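PDB 5VF5: SM80.1 Vicilin, which is a 7S seed storage globulin of eggplant built from two cupin domains, probably serving as a nitrogen reserve for the germinating seedling. Local coordinates for residues Ser60-His65 with Glu137-Gly142; Ala71-Val76 with Val122-Lys127; Pro258-Arg263 with Arg350-Ala355; Ala275-Ala280 with Asp317-Pro322. All coordinates share one frame; numbering follows the deposited sequence.

Interaction 1 of 4, residues Ser60-His65 with Glu137-Gly142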
loop_
_atom_site.group_PDB
_atom_site.type_symbol
_atom_site.label_atom_id
_atom_site.label_comp_id
_atom_site.label_asym_id
_atom_site.label_seq_id
_atom_site.Cartn_x
_atom_site.Cartn_y
_atom_site.Cartn_z
ATOM N N SER A 60 -19.532 -9.709 6.047
ATOM C CA SER A 60 -18.646 -10.786 5.630
ATOM C C SER A 60 -17.531 -11.020 6.653
ATOM O O SER A 60 -17.228 -10.161 7.496
ATOM C CB SER A 60 -18.086 -10.487 4.246
ATOM O OG SER A 60 -17.076 -9.568 4.353
ATOM N N PHE A 61 -16.952 -12.213 6.583
ATOM C CA PHE A 61 -15.971 -12.712 7.555
ATOM C C PHE A 61 -14.868 -13.449 6.807
ATOM O O PHE A 61 -15.153 -14.382 6.074
ATOM C CB PHE A 61 -16.661 -13.661 8.530
ATOM C CG PHE A 61 -15.750 -14.332 9.523
ATOM C CD1 PHE A 61 -15.278 -13.636 10.614
ATOM C CD2 PHE A 61 -15.398 -15.649 9.383
ATOM C CE1 PHE A 61 -14.470 -14.247 11.510
ATOM C CE2 PHE A 61 -14.591 -16.274 10.314
ATOM C CZ PHE A 61 -14.154 -15.570 11.385
ATOM N N MET A 62 -13.621 -13.032 7.005
ATOM C CA MET A 62 -12.446 -13.740 6.485
ATOM C C MET A 62 -11.907 -14.680 7.560
ATOM O O MET A 62 -11.602 -14.239 8.685
ATOM C CB MET A 62 -11.351 -12.808 5.988
ATOM C CG MET A 62 -10.173 -13.582 5.402
ATOM S SD MET A 62 -8.945 -12.454 4.775
ATOM C CE MET A 62 -7.860 -13.615 3.904
ATOM N N LEU A 63 -11.747 -15.942 7.206
ATOM C CA LEU A 63 -11.399 -17.000 8.136
ATOM C C LEU A 63 -9.993 -16.821 8.735
ATOM O O LEU A 63 -9.100 -16.313 8.077
ATOM C CB LEU A 63 -11.395 -18.349 7.417
ATOM C CG LEU A 63 -12.689 -19.109 7.384
ATOM C CD1 LEU A 63 -13.916 -18.341 7.083
ATOM C CD2 LEU A 63 -12.599 -20.394 6.626
ATOM N N PRO A 64 -9.795 -17.298 9.981
ATOM C CA PRO A 64 -8.479 -17.262 10.613
ATOM C C PRO A 64 -7.348 -17.844 9.784
ATOM O O PRO A 64 -7.445 -18.987 9.250
ATOM C CB PRO A 64 -8.690 -18.045 11.887
ATOM C CG PRO A 64 -10.131 -17.785 12.261
ATOM C CD PRO A 64 -10.854 -17.640 10.951
ATOM N N HIS A 65 -6.254 -17.081 9.715
ATOM C CA HIS A 65 -5.061 -17.492 8.992
ATOM C C HIS A 65 -3.910 -16.630 9.462
ATOM O O HIS A 65 -4.135 -15.548 9.987
ATOM C CB HIS A 65 -5.252 -17.301 7.480
ATOM C CG HIS A 65 -5.430 -15.868 7.109
ATOM N ND1 HIS A 65 -6.620 -15.189 7.334
ATOM C CD2 HIS A 65 -4.554 -14.951 6.616
ATOM C CE1 HIS A 65 -6.468 -13.928 6.963
ATOM N NE2 HIS A 65 -5.228 -13.743 6.547
ATOM N N GLU A 137 -0.028 -17.586 2.711
ATOM C CA GLU A 137 -1.090 -17.651 3.740
ATOM C C GLU A 137 -1.223 -19.076 4.263
ATOM O O GLU A 137 -1.161 -20.052 3.499
ATOM C CB GLU A 137 -2.460 -17.250 3.186
ATOM C CG GLU A 137 -2.633 -15.782 2.834
ATOM C CD GLU A 137 -4.030 -15.511 2.279
ATOM O OE1 GLU A 137 -4.518 -16.299 1.418
ATOM O OE2 GLU A 137 -4.639 -14.510 2.700
ATOM N N TYR A 138 -1.462 -19.161 5.557
ATOM C CA TYR A 138 -1.592 -20.411 6.265
ATOM C C TYR A 138 -2.934 -20.438 6.948
ATOM O O TYR A 138 -3.117 -19.772 7.999
ATOM C CB TYR A 138 -0.459 -20.545 7.279
ATOM C CG TYR A 138 0.946 -20.553 6.684
ATOM C CD1 TYR A 138 1.550 -19.346 6.333
ATOM C CD2 TYR A 138 1.661 -21.733 6.415
ATOM C CE1 TYR A 138 2.796 -19.299 5.748
ATOM C CE2 TYR A 138 2.935 -21.668 5.864
ATOM C CZ TYR A 138 3.476 -20.465 5.501
ATOM O OH TYR A 138 4.751 -20.404 4.947
ATOM N N PHE A 139 -3.905 -21.144 6.374
ATOM C CA PHE A 139 -5.247 -21.239 6.949
ATOM C C PHE A 139 -5.315 -22.316 8.027
ATOM O O PHE A 139 -5.252 -23.506 7.758
ATOM C CB PHE A 139 -6.298 -21.530 5.872
ATOM C CG PHE A 139 -6.685 -20.322 5.098
ATOM C CD1 PHE A 139 -7.573 -19.410 5.620
ATOM C CD2 PHE A 139 -6.070 -20.034 3.904
ATOM C CE1 PHE A 139 -7.905 -18.234 4.951
ATOM C CE2 PHE A 139 -6.420 -18.888 3.215
ATOM C CZ PHE A 139 -7.312 -17.988 3.743
ATOM N N SER A 140 -5.448 -21.829 9.265
ATOM C CA SER A 140 -5.693 -22.661 10.422
ATOM C C SER A 140 -7.182 -23.068 10.421
ATOM O O SER A 140 -7.523 -24.232 10.575
ATOM C CB SER A 140 -5.287 -21.925 11.708
ATOM O OG SER A 140 -5.651 -20.543 11.630
ATOM N N ALA A 141 -8.044 -22.077 10.275
ATOM C CA ALA A 141 -9.437 -22.306 9.960
ATOM C C ALA A 141 -9.560 -22.917 8.590
ATOM O O ALA A 141 -8.651 -22.850 7.786
ATOM C CB ALA A 141 -10.226 -21.004 10.046
ATOM N N GLY A 142 -10.708 -23.479 8.321
ATOM C CA GLY A 142 -10.920 -24.087 7.010
ATOM C C GLY A 142 -11.215 -25.545 7.136
ATOM O O GLY A 142 -11.519 -26.041 8.222
#
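At the end of strand 60-65 in the N-terminal cupin barrel, Pro-64 and His-65 meet Phe-139 and Ala-141 of the loop that follows strand 120-128. The CB of His-65 sits over one face of the Phe-139 ring, offset toward its rim, in a CH-pi contact 4.0 Å from the centroid. The two side chains lie side by side and point the same way; their ring planes are oblique, at 41°. The imidazole is fixed within its own strand: His-65 ND1 donates to Leu-63 O at 2.8 Å, nearly straight and in the ring plane. His-65 CG lies between the backbone N and the carbonyl carbon (chi1 64°), which folds the ring back toward Leu-63 O.

Strand 60-65 is flanked in its sheet by strands 108-113 and 181-183, and segment 137-142 is a loop that lies against its end. Pro-64 O takes weak bonds from the loop, among them Ala-141 N at 3.3 Å. The CB of Ala-141 rests on the proline ring, 3.5 Å from Pro-64 CD, and 3.9 Å from Leu-63 CB. Met-62 is fully extended, and in the conformer given for Glu-137 its CE meets Glu-137 OE2 tip to tip at 3.6 Å.

Interaction 2 of 4, residues Ala71-Val76 with Val122-Lys127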
loop_
_atom_site.group_PDB
_atom_site.type_symbol
_atom_site.label_atom_id
_atom_site.label_comp_id
_atom_site.label_asym_id
_atom_site.label_seq_id
_atom_site.Cartn_x
_atom_site.Cartn_y
_atom_site.Cartn_z
ATOM N N ALA A 71 3.667 -7.309 7.888
ATOM C CA ALA A 71 2.742 -6.550 7.085
ATOM C C ALA A 71 2.413 -5.200 7.657
ATOM O O ALA A 71 2.481 -4.994 8.888
ATOM C CB ALA A 71 1.450 -7.325 6.817
ATOM N N ILE A 72 1.970 -4.323 6.790
ATOM C CA ILE A 72 1.326 -3.071 7.164
ATOM C C ILE A 72 -0.001 -3.023 6.420
ATOM O O ILE A 72 -0.026 -3.162 5.187
ATOM C CB ILE A 72 2.147 -1.835 6.770
ATOM C CG1 ILE A 72 3.533 -1.888 7.396
ATOM C CG2 ILE A 72 1.400 -0.591 7.179
ATOM C CD1 ILE A 72 4.435 -0.791 6.924
ATOM N N PHE A 73 -1.098 -2.920 7.162
ATOM C CA PHE A 73 -2.444 -2.807 6.614
ATOM C C PHE A 73 -2.830 -1.337 6.609
ATOM O O PHE A 73 -2.688 -0.662 7.633
ATOM C CB PHE A 73 -3.477 -3.583 7.461
ATOM C CG PHE A 73 -3.538 -5.064 7.283
ATOM C CD1 PHE A 73 -2.475 -5.826 6.834
ATOM C CD2 PHE A 73 -4.717 -5.724 7.598
ATOM C CE1 PHE A 73 -2.596 -7.186 6.684
ATOM C CE2 PHE A 73 -4.830 -7.091 7.449
ATOM C CZ PHE A 73 -3.758 -7.819 7.009
ATOM N N VAL A 74 -3.391 -0.851 5.526
ATOM C CA VAL A 74 -3.910 0.497 5.410
ATOM C C VAL A 74 -5.333 0.435 4.918
ATOM O O VAL A 74 -5.619 -0.084 3.841
ATOM C CB VAL A 74 -3.066 1.352 4.464
ATOM C CG1 VAL A 74 -3.580 2.796 4.394
ATOM C CG2 VAL A 74 -1.616 1.316 4.852
ATOM N N VAL A 75 -6.283 0.936 5.709
ATOM C CA VAL A 75 -7.676 0.915 5.284
ATOM C C VAL A 75 -7.954 2.039 4.296
ATOM O O VAL A 75 -7.782 3.219 4.604
ATOM C CB VAL A 75 -8.637 1.017 6.470
ATOM C CG1 VAL A 75 -10.068 0.946 6.012
ATOM C CG2 VAL A 75 -8.353 -0.094 7.445
ATOM N N VAL A 76 -8.376 1.664 3.094
ATOM C CA VAL A 76 -8.659 2.596 1.992
ATOM C C VAL A 76 -10.138 2.971 1.904
ATOM O O VAL A 76 -10.483 4.026 1.420
ATOM C CB VAL A 76 -8.274 1.957 0.634
ATOM C CG1 VAL A 76 -8.822 2.749 -0.564
ATOM C CG2 VAL A 76 -6.775 1.800 0.546
ATOM N N VAL A 122 -8.644 -2.920 2.070
ATOM C CA VAL A 122 -7.350 -2.726 2.727
ATOM C C VAL A 122 -6.259 -2.879 1.678
ATOM O O VAL A 122 -6.267 -3.859 0.913
ATOM C CB VAL A 122 -7.132 -3.769 3.855
ATOM C CG1 VAL A 122 -5.860 -3.517 4.647
ATOM C CG2 VAL A 122 -8.343 -3.807 4.794
ATOM N N TYR A 123 -5.316 -1.937 1.658
ATOM C CA TYR A 123 -4.057 -2.037 0.911
ATOM C C TYR A 123 -2.975 -2.538 1.855
ATOM O O TYR A 123 -2.797 -1.991 2.947
ATOM C CB TYR A 123 -3.702 -0.650 0.369
ATOM C CG TYR A 123 -2.468 -0.479 -0.502
ATOM C CD1 TYR A 123 -2.088 -1.456 -1.403
ATOM C CD2 TYR A 123 -1.735 0.724 -0.476
ATOM C CE1 TYR A 123 -0.982 -1.286 -2.212
ATOM C CE2 TYR A 123 -0.652 0.917 -1.310
ATOM C CZ TYR A 123 -0.282 -0.080 -2.175
ATOM O OH TYR A 123 0.790 0.128 -2.997
ATOM N N VAL A 124 -2.227 -3.554 1.460
ATOM C CA VAL A 124 -1.285 -4.251 2.307
ATOM C C VAL A 124 0.096 -4.256 1.713
ATOM O O VAL A 124 0.273 -4.614 0.542
ATOM C CB VAL A 124 -1.748 -5.692 2.550
ATOM C CG1 VAL A 124 -0.787 -6.434 3.465
ATOM C CG2 VAL A 124 -3.172 -5.750 3.073
ATOM N N LEU A 125 1.093 -3.938 2.527
ATOM C CA LEU A 125 2.505 -4.149 2.210
ATOM C C LEU A 125 2.965 -5.338 3.046
ATOM O O LEU A 125 2.682 -5.345 4.268
ATOM C CB LEU A 125 3.318 -2.931 2.646
ATOM C CG LEU A 125 4.815 -3.021 2.349
ATOM C CD1 LEU A 125 5.115 -2.996 0.847
ATOM C CD2 LEU A 125 5.600 -1.939 3.094
ATOM N N ALA A 126 3.662 -6.318 2.461
ATOM C CA ALA A 126 4.265 -7.374 3.258
ATOM C C ALA A 126 5.713 -7.546 2.853
ATOM O O ALA A 126 6.078 -7.319 1.707
ATOM C CB ALA A 126 3.503 -8.681 3.124
ATOM N N LYS A 127 6.541 -7.928 3.818
ATOM C CA LYS A 127 7.918 -8.244 3.552
ATOM C C LYS A 127 8.194 -9.708 3.903
ATOM O O LYS A 127 7.843 -10.165 5.009
ATOM C CB LYS A 127 8.865 -7.347 4.404
ATOM C CG LYS A 127 10.307 -7.490 3.998
ATOM C CD LYS A 127 11.240 -6.739 4.901
ATOM C CE LYS A 127 12.676 -6.953 4.434
ATOM N NZ LYS A 127 13.647 -6.291 5.343
#
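Phe-73 CG lies anti to its carbonyl carbon (chi1 -78°), and Val-124 CG1 lies anti to its own backbone N (chi1 -179°). With these torsions the two side chains run side by side on one face of the sheet. The other methyl of Val-124, CG2, sits over a face of the Phe-73 ring, offset toward the rim, 4.2 Å from the centroid. Val-124 CG1 lies 3.8 Å from Phe-73 CE1. Val-122 crosses the Phe-73 side chain obliquely, its CG1 3.7 Å from Phe-73 CB. Ala-71 and Ala-126 pair further along this face.

The strands are neighbours in the N-terminal cupin jelly roll and run antiparallel, their axes at 159°. Ile-72 with Leu-125 and Val-74 with Tyr-123 are the hydrogen-bonded pairs. Ile-72 N to Leu-125 O is 2.8 Å. Between them, Phe-73 and Val-124 form a non-hydrogen-bonded pair.

On the other face Ile-72 and Leu-125 also lie side by side, Ile-72 CD1 and Leu-125 CD2 4.2 Å apart. This face packs against the second cupin domain: Phe-342 touches Ile-72, Val-74 and Leu-125. The end of the Tyr-123 side chain leads away from strand 71-76, and its OH is hydrogen-bonded to Val-267 O.

Interaction 3 of 4, residues Pro258-Arg263 with Arg350-Ala355. With ACT (acetate ion), chain C.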
loop_
_atom_site.group_PDB
_atom_site.type_symbol
_atom_site.label_atom_id
_atom_site.label_comp_id
_atom_site.label_asym_id
_atom_site.label_seq_id
_atom_site.Cartn_x
_atom_site.Cartn_y
_atom_site.Cartn_z
ATOM N N PRO A 258 6.745 18.646 -9.976
ATOM C CA PRO A 258 7.775 17.629 -10.046
ATOM C C PRO A 258 8.629 17.583 -8.778
ATOM O O PRO A 258 9.017 18.638 -8.211
ATOM C CB PRO A 258 8.570 18.019 -11.286
ATOM C CG PRO A 258 7.584 18.786 -12.155
ATOM C CD PRO A 258 6.774 19.555 -11.136
ATOM N N TYR A 259 8.903 16.365 -8.317
ATOM C CA TYR A 259 9.727 16.188 -7.133
ATOM C C TYR A 259 10.437 14.853 -7.222
ATOM O O TYR A 259 10.186 14.036 -8.128
ATOM C CB TYR A 259 8.843 16.201 -5.872
ATOM C CG TYR A 259 7.972 14.957 -5.740
ATOM C CD1 TYR A 259 6.716 14.887 -6.359
ATOM C CD2 TYR A 259 8.409 13.842 -5.049
ATOM C CE1 TYR A 259 5.919 13.742 -6.261
ATOM C CE2 TYR A 259 7.621 12.688 -4.961
ATOM C CZ TYR A 259 6.389 12.639 -5.578
ATOM O OH TYR A 259 5.577 11.526 -5.455
ATOM N N TYR A 260 11.351 14.609 -6.305
ATOM C CA TYR A 260 11.897 13.263 -6.124
ATOM C C TYR A 260 12.066 12.946 -4.647
ATOM O O TYR A 260 12.167 13.855 -3.796
ATOM C CB TYR A 260 13.229 13.045 -6.908
ATOM C CG TYR A 260 14.408 13.856 -6.393
ATOM C CD1 TYR A 260 14.686 15.147 -6.849
ATOM C CD2 TYR A 260 15.244 13.343 -5.426
ATOM C CE1 TYR A 260 15.767 15.868 -6.364
ATOM C CE2 TYR A 260 16.339 14.063 -4.959
ATOM C CZ TYR A 260 16.581 15.339 -5.423
ATOM O OH TYR A 260 17.634 16.098 -4.974
ATOM N N ASN A 261 12.083 11.658 -4.334
ATOM C CA ASN A 261 12.410 11.163 -2.994
ATOM C C ASN A 261 13.899 10.880 -2.919
ATOM O O ASN A 261 14.472 10.248 -3.788
ATOM C CB ASN A 261 11.625 9.899 -2.722
ATOM C CG ASN A 261 10.172 10.179 -2.497
ATOM O OD1 ASN A 261 9.832 10.891 -1.540
ATOM N ND2 ASN A 261 9.304 9.646 -3.364
ATOM N N SER A 262 14.534 11.339 -1.855
ATOM C CA SER A 262 15.967 11.223 -1.726
ATOM C C SER A 262 16.488 9.804 -1.656
ATOM O O SER A 262 17.507 9.504 -2.237
ATOM C CB SER A 262 16.458 12.050 -0.532
ATOM O OG SER A 262 16.030 11.505 0.703
ATOM N N ARG A 263 15.805 8.943 -0.898
ATOM C CA ARG A 263 16.266 7.553 -0.734
ATOM C C ARG A 263 15.219 6.466 -0.774
ATOM O O ARG A 263 15.576 5.314 -0.986
ATOM C CB ARG A 263 17.106 7.390 0.500
ATOM C CG ARG A 263 16.434 7.667 1.759
ATOM C CD ARG A 263 17.351 7.184 2.919
ATOM N NE ARG A 263 17.309 5.754 3.216
ATOM C CZ ARG A 263 18.249 4.823 3.030
ATOM N NH1 ARG A 263 19.401 5.075 2.383
ATOM N NH2 ARG A 263 18.012 3.580 3.445
ATOM N N ARG A 350 13.748 12.329 2.283
ATOM C CA ARG A 350 13.192 13.658 2.148
ATOM C C ARG A 350 12.665 13.867 0.720
ATOM O O ARG A 350 13.201 13.327 -0.276
ATOM C CB ARG A 350 14.194 14.726 2.566
ATOM C CG ARG A 350 14.698 14.593 4.005
ATOM C CD ARG A 350 13.626 14.868 5.061
ATOM N NE ARG A 350 14.163 14.882 6.441
ATOM C CZ ARG A 350 14.233 13.828 7.243
ATOM N NH1 ARG A 350 13.764 12.635 6.859
ATOM N NH2 ARG A 350 14.747 13.984 8.459
ATOM N N LYS A 351 11.555 14.598 0.653
ATOM C CA LYS A 351 10.980 15.083 -0.592
ATOM C C LYS A 351 11.744 16.305 -1.044
ATOM O O LYS A 351 11.988 17.222 -0.250
ATOM C CB LYS A 351 9.528 15.504 -0.447
ATOM C CG LYS A 351 8.575 14.397 -0.192
ATOM C CD LYS A 351 7.858 14.059 -1.432
ATOM C CE LYS A 351 6.802 12.966 -1.313
ATOM N NZ LYS A 351 7.332 11.715 -0.695
ATOM N N ASN A 352 12.132 16.317 -2.308
ATOM C CA ASN A 352 12.840 17.417 -2.941
ATOM C C ASN A 352 12.010 17.917 -4.097
ATOM O O ASN A 352 11.915 17.236 -5.153
ATOM C CB ASN A 352 14.173 16.918 -3.495
ATOM C CG ASN A 352 15.152 16.549 -2.408
ATOM O OD1 ASN A 352 16.037 17.326 -2.073
ATOM N ND2 ASN A 352 14.972 15.365 -1.827
ATOM N N PHE A 353 11.402 19.093 -3.972
ATOM C CA PHE A 353 10.593 19.650 -5.037
ATOM C C PHE A 353 11.478 20.391 -6.016
ATOM O O PHE A 353 12.510 20.950 -5.659
ATOM C CB PHE A 353 9.507 20.571 -4.453
ATOM C CG PHE A 353 8.371 19.798 -3.883
ATOM C CD1 PHE A 353 8.414 19.319 -2.570
ATOM C CD2 PHE A 353 7.304 19.422 -4.698
ATOM C CE1 PHE A 353 7.386 18.551 -2.066
ATOM C CE2 PHE A 353 6.296 18.613 -4.198
ATOM C CZ PHE A 353 6.343 18.192 -2.885
ATOM N N LEU A 354 11.092 20.294 -7.290
ATOM C CA LEU A 354 11.897 20.774 -8.396
ATOM C C LEU A 354 11.359 22.048 -9.050
ATOM O O LEU A 354 11.981 22.580 -9.987
ATOM C CB LEU A 354 11.993 19.654 -9.422
ATOM C CG LEU A 354 12.706 18.409 -8.892
ATOM C CD1 LEU A 354 12.433 17.218 -9.821
ATOM C CD2 LEU A 354 14.180 18.653 -8.749
ATOM N N ALA A 355 10.223 22.527 -8.575
ATOM C CA ALA A 355 9.607 23.803 -9.015
ATOM C C ALA A 355 8.700 24.245 -7.887
ATOM O O ALA A 355 8.398 23.458 -7.001
ATOM C CB ALA A 355 8.804 23.594 -10.268
HETATM C C ACT C . 5.445 9.633 -2.566
HETATM O O ACT C . 5.680 9.563 -1.320
HETATM O OXT ACT C . 6.337 10.018 -3.355
HETATM C CH3 ACT C . 4.098 9.302 -3.159
#
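Tyr-260 and Asn-352, in the conformer given, stack flat on one another, the phenol ring and the amide only 3° from parallel. Asn-352 CB lies over the ring face, toward its rim, 3.6 Å from the centroid. Tyr-260 CG stands between the backbone N and the carbonyl carbon (chi1 68°), which swings the ring over the neighbouring strand. Leu-354 CD2 comes in the ring plane and meets the edge at Tyr-260 CE1, 4.0 Å away.

On the other face of the sheet Tyr-259 takes the same first torsion. Its CB sits over a face of the Phe-353 ring, while the two rings themselves are oblique. Lys-351 bends at chi2 and chi4, so that CD passes beside the Tyr-259 ring and NZ comes back to Asn-261. Lys-351 NZ bonds Asn-261 OD1 at 2.8 Å, in the amide plane and on a lone pair. These strands belong to the C-terminal cupin barrel, where 351-353 pairs antiparallel with the end of 254-261.

Tyr-259, Asn-261 and Lys-351 together hold an acetate, probably from the crystallisation liquor. Tyr-259 OH donates to acetate OXT at 2.7 Å, and Asn-261 ND2 donates to the same oxygen with an N-H...O angle of 170°. Lys-351 NZ bonds the other acetate oxygen, O, at 2.8 Å. Arg-266 is also bonded to the acetate, so two basic groups probably help to hold the anion.

Beyond the strand pairing, Ser-262 and Arg-350 join by two bonds. Ser-262 N donates to Arg-350 O, and Arg-350 N donates to Ser-262 OG at 2.9 Å.

Interaction 4 of 4, residues Ala275-Ala280 with Asp317-Pro322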
loop_
_atom_site.group_PDB
_atom_site.type_symbol
_atom_site.label_atom_id
_atom_site.label_comp_id
_atom_site.label_asym_id
_atom_site.label_seq_id
_atom_site.Cartn_x
_atom_site.Cartn_y
_atom_site.Cartn_z
ATOM N N ALA A 275 -4.942 9.807 -13.091
ATOM C CA ALA A 275 -3.884 10.754 -13.351
ATOM C C ALA A 275 -2.990 10.347 -14.499
ATOM O O ALA A 275 -2.855 9.163 -14.826
ATOM C CB ALA A 275 -3.053 10.992 -12.073
ATOM N N ARG A 276 -2.357 11.344 -15.077
ATOM C CA ARG A 276 -1.239 11.211 -16.019
ATOM C C ARG A 276 0.013 11.334 -15.157
ATOM O O ARG A 276 0.060 12.192 -14.292
ATOM C CB ARG A 276 -1.370 12.376 -17.057
ATOM C CG ARG A 276 -0.206 12.929 -17.849
ATOM C CD ARG A 276 -0.661 14.173 -18.670
ATOM N NE ARG A 276 0.408 14.701 -19.522
ATOM C CZ ARG A 276 0.535 15.973 -19.931
ATOM N NH1 ARG A 276 -0.354 16.890 -19.577
ATOM N NH2 ARG A 276 1.568 16.343 -20.706
ATOM N N PHE A 277 1.003 10.471 -15.345
ATOM C CA PHE A 277 2.286 10.637 -14.721
ATOM C C PHE A 277 3.385 10.813 -15.726
ATOM O O PHE A 277 3.314 10.250 -16.833
ATOM C CB PHE A 277 2.602 9.498 -13.755
ATOM C CG PHE A 277 2.879 8.173 -14.413
ATOM C CD1 PHE A 277 4.183 7.839 -14.761
ATOM C CD2 PHE A 277 1.871 7.252 -14.646
ATOM C CE1 PHE A 277 4.472 6.609 -15.341
ATOM C CE2 PHE A 277 2.145 6.036 -15.250
ATOM C CZ PHE A 277 3.450 5.729 -15.614
ATOM N N GLU A 278 4.442 11.499 -15.345
ATOM C CA GLU A 278 5.676 11.568 -16.128
ATOM C C GLU A 278 6.828 11.421 -15.151
ATOM O O GLU A 278 6.837 12.094 -14.108
ATOM C CB GLU A 278 5.829 12.880 -16.873
ATOM C CG GLU A 278 4.718 13.130 -17.864
ATOM C CD GLU A 278 5.021 14.249 -18.848
ATOM O OE1 GLU A 278 5.973 15.047 -18.592
ATOM O OE2 GLU A 278 4.294 14.321 -19.901
ATOM N N MET A 279 7.750 10.545 -15.428
ATOM C CA MET A 279 8.916 10.246 -14.639
ATOM C C MET A 279 10.139 10.386 -15.541
ATOM O O MET A 279 10.071 10.077 -16.751
ATOM C CB MET A 279 8.809 8.826 -14.043
ATOM C CG MET A 279 9.852 8.484 -12.985
ATOM S SD MET A 279 9.420 7.119 -11.881
ATOM C CE MET A 279 9.355 5.812 -13.080
ATOM N N ALA A 280 11.264 10.794 -14.959
ATOM C CA ALA A 280 12.561 10.845 -15.638
ATOM C C ALA A 280 13.389 9.677 -15.171
ATOM O O ALA A 280 13.674 9.584 -13.970
ATOM C CB ALA A 280 13.262 12.147 -15.330
ATOM N N ASP A 317 -4.418 0.541 -9.820
ATOM C CA ASP A 317 -3.121 0.439 -10.456
ATOM C C ASP A 317 -2.028 0.801 -9.467
ATOM O O ASP A 317 -2.252 1.603 -8.535
ATOM C CB ASP A 317 -2.989 1.412 -11.627
ATOM C CG ASP A 317 -3.862 1.064 -12.824
ATOM O OD1 ASP A 317 -4.394 -0.066 -12.929
ATOM O OD2 ASP A 317 -3.985 1.990 -13.665
ATOM N N VAL A 318 -0.854 0.267 -9.700
ATOM C CA VAL A 318 0.357 0.561 -8.943
ATOM C C VAL A 318 1.441 1.174 -9.813
ATOM O O VAL A 318 1.684 0.729 -10.941
ATOM C CB VAL A 318 0.856 -0.718 -8.244
ATOM C CG1 VAL A 318 2.266 -0.587 -7.717
ATOM C CG2 VAL A 318 -0.119 -1.111 -7.146
ATOM N N LEU A 319 2.125 2.185 -9.279
ATOM C CA LEU A 319 3.341 2.681 -9.862
ATOM C C LEU A 319 4.445 2.581 -8.833
ATOM O O LEU A 319 4.270 3.076 -7.721
ATOM C CB LEU A 319 3.214 4.131 -10.289
ATOM C CG LEU A 319 4.405 4.724 -11.027
ATOM C CD1 LEU A 319 4.692 4.071 -12.372
ATOM C CD2 LEU A 319 4.224 6.218 -11.207
ATOM N N VAL A 320 5.590 2.038 -9.216
ATOM C CA VAL A 320 6.765 2.041 -8.370
ATOM C C VAL A 320 7.601 3.268 -8.793
ATOM O O VAL A 320 7.953 3.410 -9.963
ATOM C CB VAL A 320 7.571 0.746 -8.506
ATOM C CG1 VAL A 320 8.872 0.856 -7.734
ATOM C CG2 VAL A 320 6.731 -0.447 -8.056
ATOM N N ILE A 321 7.913 4.124 -7.832
ATOM C CA ILE A 321 8.768 5.275 -8.076
ATOM C C ILE A 321 10.121 4.958 -7.424
ATOM O O ILE A 321 10.236 5.068 -6.173
ATOM C CB ILE A 321 8.214 6.576 -7.440
ATOM C CG1 ILE A 321 6.695 6.769 -7.728
ATOM C CG2 ILE A 321 9.075 7.756 -7.945
ATOM C CD1 ILE A 321 6.117 7.906 -6.914
ATOM N N PRO A 322 11.149 4.621 -8.214
ATOM C CA PRO A 322 12.448 4.388 -7.589
ATOM C C PRO A 322 12.991 5.682 -6.942
ATOM O O PRO A 322 12.675 6.798 -7.393
ATOM C CB PRO A 322 13.332 3.966 -8.762
ATOM C CG PRO A 322 12.397 3.559 -9.815
ATOM C CD PRO A 322 11.163 4.366 -9.661
#
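Phe-277 and Met-279 of strand 275-280 point toward strand 318-321 and touch Leu-319, Ile-321 and Pro-322. The strands are not neighbours in a sheet. Their axes are 10.1 Å apart at 24°, and no hydrogen bond joins them. They face each other across the interior of the C-terminal cupin barrel, on two different sheets.

Arg-276 comes first and makes a weak salt bridge to Glu-278, which points away from the contact. Between them stands Phe-277. Its CG lies between the backbone N and the carbonyl carbon (chi1 70°), and the ring turns one face to Leu-319. Both leucine methyls lie on that face. Leu-319 CD2 sits 4.0 Å from the centroid, and Leu-319 CD1 is 3.8 Å from Phe-277 CZ. Phe-329 and Ile-327 of strand 327-331 also touch this leucine.

Met-279 points inward again. Its chain is extended as far as SD and bends at chi3 (64°). In the conformer given, Met-279 SD reaches Pro-322 CD at 3.9 Å and Ile-321 CG2 at 4.0 Å. Met-279 CE lies 4.2 Å from Val-320 O. The side chain of Pro-322 lies about 5 Å from the copper ion, which is held by Cys-281, His-283 and His-325.

The contact is largely apolar, so it rests on shape and burial rather than on directed bonds. Val-320 O is buried here with no polar partner, which probably costs some energy.

In the fold
From the N terminus, of the paired segments, 60-65 comes first and then strand 69-77. Strand 69-77 pairs with strand 120-128 in interaction 2, and the chain then returns to 60-65 through loop 137-142 in interaction 1. Interaction 2 therefore lies within the longer loop of interaction 1, both in the N-terminal cupin domain. In the C-terminal domain interaction 3 closes the outer loop, from 258-263 to 350-355, and interaction 4 lies within it. These two touch where Tyr-259 OH meets Ile-321 CD1. Interaction 2 is near the chain's centre, where the two domains meet. Interaction 1 lies on the opposite side of that centre from interactions 3 and 4.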